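Long-range contact in dockerin type 1 (Clostridium thermocellum, PDB 4DH2), which binds a type I cohesin as the calcium-loaded dockerin module of a larger protein that is probably a glycoside hydrolase: residues Val10-Val15 / Phe35-Asp40. Numbering follows the deposited sequence.
Sequences VNADGV and FPADDD. With CA (calcium ion), chain H.
The carbonyl O of V10 is held by A37 N in the loop F35-A37. A37 N donates to V10 O over 3.0 Å, with an N-H...O angle of 152°. The donor is tilted out of the carbonyl plane. This is the one hydrogen bond between the two segments. Carbon atoms close in round the same oxygen. A37 CB comes tightly to V10 O at 3.1 Å, and P36 CD reaches it at 3.5 Å. F35 CB touches it as well.

The V10 side chain lies over one face of the F35 ring. V10 CB makes a CH-pi contact, 3.8 Å from the ring centroid and 16° off the ring normal. The two methyls spread across the same ring. CG2 meets CD1 and CE1, while CG1 reaches CE2 and CZ. F35 CG stands anti to its own carbonyl carbon (chi1 -71°), which turns one face of the ring to V10. The F35 ring also stacks with Y27, and V10 packs on L23, so both residues lie against helix 18-28. Further along, P36 CG lies against N11 CB, and A12 CB meets A37 CB tip to tip at 3.9 Å.

Residues N11, D13 and V15 of the same loop bind calcium. A water also binds the ion, and D9 and D20 complete the site. D13 OD1 does double duty: it binds calcium at 2.4 Å and accepts from V15 N in an Asx turn. D13 OD2 accepts a hydrogen bond from the O of the metal-bound water at 2.6 Å. Through V10, N11 and A12 this calcium loop packs on the linker between helices 18-28 and 40-44. Ligands at D9, N11, D13, V15 and D20, followed by helix 18-28, form the EF-hand-like loop-helix (F-hand) motif of type I dockerins.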
ATOM      1  N   VAL B  10      -5.406 -16.205  -7.729  1.00 22.76           N
ATOM      2  CA  VAL B  10      -4.716 -17.467  -7.845  1.00 19.51           C
ATOM      3  C   VAL B  10      -4.888 -18.397  -6.647  1.00 22.42           C
ATOM      4  O   VAL B  10      -4.509 -19.545  -6.741  1.00 24.21           O
ATOM      5  CB  VAL B  10      -3.205 -17.272  -8.160  1.00 19.77           C
ATOM      6  CG1 VAL B  10      -3.039 -16.450  -9.443  1.00 24.18           C
ATOM      7  CG2 VAL B  10      -2.472 -16.650  -6.996  1.00 21.61           C
ATOM      8  N   ASN B  11      -5.472 -17.926  -5.539  1.00 21.64           N
ATOM      9  CA  ASN B  11      -5.820 -18.839  -4.444  1.00 21.65           C
ATOM     10  C   ASN B  11      -7.327 -19.067  -4.340  1.00 27.02           C
ATOM     11  O   ASN B  11      -7.787 -19.691  -3.398  1.00 22.57           O
ATOM     12  CB  ASN B  11      -5.270 -18.376  -3.089  1.00 21.84           C
ATOM     13  CG  ASN B  11      -5.713 -16.979  -2.688  1.00 22.02           C
ATOM     14  OD1 ASN B  11      -6.567 -16.336  -3.313  1.00 22.86           O
ATOM     15  ND2 ASN B  11      -5.107 -16.490  -1.614  1.00 26.38           N
ATOM     16  N   ALA B  12      -8.065 -18.556  -5.321  1.00 25.25           N
ATOM     17  CA  ALA B  12      -9.503 -18.810  -5.448  1.00 32.24           C
ATOM     18  C   ALA B  12     -10.256 -18.442  -4.171  1.00 37.15           C
ATOM     19  O   ALA B  12     -11.107 -19.203  -3.695  1.00 38.02           O
ATOM     20  CB  ALA B  12      -9.756 -20.302  -5.841  1.00 33.32           C
ATOM     21  N   ASP B  13      -9.969 -17.273  -3.611  1.00 29.64           N
ATOM     22  CA  ASP B  13     -10.677 -16.866  -2.402  1.00 31.83           C
ATOM     23  C   ASP B  13     -11.648 -15.739  -2.737  1.00 38.01           C
ATOM     24  O   ASP B  13     -12.234 -15.137  -1.851  1.00 34.97           O
ATOM     25  CB  ASP B  13      -9.722 -16.508  -1.255  1.00 30.89           C
ATOM     26  CG  ASP B  13      -8.955 -15.215  -1.494  1.00 27.97           C
ATOM     27  OD1 ASP B  13      -9.048 -14.647  -2.601  1.00 18.83           O
ATOM     28  OD2 ASP B  13      -8.257 -14.767  -0.560  1.00 28.61           O
ATOM     29  N   GLY B  14     -11.822 -15.458  -4.029  1.00 32.90           N
ATOM     30  CA  GLY B  14     -12.796 -14.472  -4.458  1.00 34.64           C
ATOM     31  C   GLY B  14     -12.274 -13.083  -4.747  1.00 40.60           C
ATOM     32  O   GLY B  14     -12.968 -12.287  -5.378  1.00 38.64           O
ATOM     33  N   VAL B  15     -11.056 -12.783  -4.300  1.00 26.19           N
ATOM     34  CA  VAL B  15     -10.537 -11.424  -4.374  1.00 23.66           C
ATOM     35  C   VAL B  15      -9.067 -11.458  -4.815  1.00 22.35           C
ATOM     36  O   VAL B  15      -8.405 -12.475  -4.655  1.00 24.16           O
ATOM     37  CB  VAL B  15     -10.624 -10.712  -3.004  1.00 34.81           C
ATOM     38  CG1 VAL B  15      -9.811 -11.446  -1.975  1.00 29.11           C
ATOM     39  CG2 VAL B  15     -10.165  -9.264  -3.116  1.00 47.95           C
ATOM     40  N   PHE B  35      -0.346 -23.205  -8.168  1.00 23.04           N
ATOM     41  CA  PHE B  35      -1.294 -22.341  -7.453  1.00 27.26           C
ATOM     42  C   PHE B  35      -2.343 -23.163  -6.721  1.00 31.55           C
ATOM     43  O   PHE B  35      -2.665 -24.278  -7.135  1.00 29.42           O
ATOM     44  CB  PHE B  35      -2.011 -21.407  -8.425  1.00 25.57           C
ATOM     45  CG  PHE B  35      -1.147 -20.334  -8.991  1.00 24.42           C
ATOM     46  CD1 PHE B  35      -0.371 -19.543  -8.173  1.00 25.26           C
ATOM     47  CD2 PHE B  35      -1.131 -20.102 -10.347  1.00 24.23           C
ATOM     48  CE1 PHE B  35       0.410 -18.547  -8.697  1.00 27.16           C
ATOM     49  CE2 PHE B  35      -0.348 -19.109 -10.880  1.00 26.07           C
ATOM     50  CZ  PHE B  35       0.426 -18.336 -10.059  1.00 24.04           C
ATOM     51  N   PRO B  36      -2.892 -22.616  -5.625  1.00 33.74           N
ATOM     52  CA  PRO B  36      -4.018 -23.317  -4.992  1.00 36.75           C
ATOM     53  C   PRO B  36      -5.247 -23.396  -5.908  1.00 38.52           C
ATOM     54  O   PRO B  36      -5.985 -24.376  -5.877  1.00 39.35           O
ATOM     55  CB  PRO B  36      -4.324 -22.457  -3.763  1.00 35.76           C
ATOM     56  CG  PRO B  36      -3.018 -21.766  -3.443  1.00 33.44           C
ATOM     57  CD  PRO B  36      -2.355 -21.529  -4.783  1.00 29.12           C
ATOM     58  N   ALA B  37      -5.471 -22.372  -6.719  1.00 31.78           N
ATOM     59  CA  ALA B  37      -6.599 -22.391  -7.640  1.00 29.75           C
ATOM     60  C   ALA B  37      -6.374 -23.450  -8.726  1.00 33.88           C
ATOM     61  O   ALA B  37      -5.232 -23.850  -8.998  1.00 37.55           O
ATOM     62  CB  ALA B  37      -6.809 -21.013  -8.261  1.00 32.81           C
ATOM     63  N   ASP B  38      -7.467 -23.881  -9.352  1.00 37.54           N
ATOM     64  CA  ASP B  38      -7.448 -24.962 -10.345  1.00 50.26           C
ATOM     65  C   ASP B  38      -6.698 -24.666 -11.646  1.00 53.49           C
ATOM     66  O   ASP B  38      -5.702 -25.319 -11.969  1.00 59.94           O
ATOM     67  CB  ASP B  38      -8.881 -25.341 -10.737  1.00 62.32           C
ATOM     68  CG  ASP B  38      -9.556 -26.244  -9.720  1.00 70.74           C
ATOM     69  OD1 ASP B  38      -8.846 -26.984  -9.005  1.00 69.06           O
ATOM     70  OD2 ASP B  38     -10.804 -26.213  -9.653  1.00 72.20           O
ATOM     71  N   ASP B  39      -7.224 -23.721 -12.415  1.00 40.92           N
ATOM     72  CA  ASP B  39      -6.766 -23.509 -13.781  1.00 38.50           C
ATOM     73  C   ASP B  39      -5.689 -22.418 -13.788  1.00 27.39           C
ATOM     74  O   ASP B  39      -6.015 -21.237 -13.886  1.00 29.67           O
ATOM     75  CB  ASP B  39      -7.960 -23.088 -14.651  1.00 41.40           C
ATOM     76  CG  ASP B  39      -7.625 -23.048 -16.144  1.00 61.39           C
ATOM     77  OD1 ASP B  39      -6.429 -22.932 -16.510  1.00 59.75           O
ATOM     78  OD2 ASP B  39      -8.572 -23.119 -16.958  1.00 67.58           O
ATOM     79  N   ASP B  40      -4.425 -22.816 -13.688  1.00 34.47           N
ATOM     80  CA  ASP B  40      -3.321 -21.865 -13.566  1.00 33.05           C
ATOM     81  C   ASP B  40      -3.373 -20.785 -14.629  1.00 34.62           C
ATOM     82  O   ASP B  40      -3.199 -19.598 -14.347  1.00 27.30           O
ATOM     83  CB  ASP B  40      -1.982 -22.584 -13.693  1.00 27.27           C
ATOM     84  CG  ASP B  40      -1.710 -23.504 -12.537  1.00 37.10           C
ATOM     85  OD1 ASP B  40      -2.382 -23.357 -11.494  1.00 37.08           O
ATOM     86  OD2 ASP B  40      -0.832 -24.385 -12.672  1.00 40.65           O
TER
HETATM   87 CA    CA H 101      -7.093 -14.220  -3.999  1.00 20.15          CA
HETATM   88  O   HOH W   1      -6.227 -13.626  -1.820  1.00 22.37           O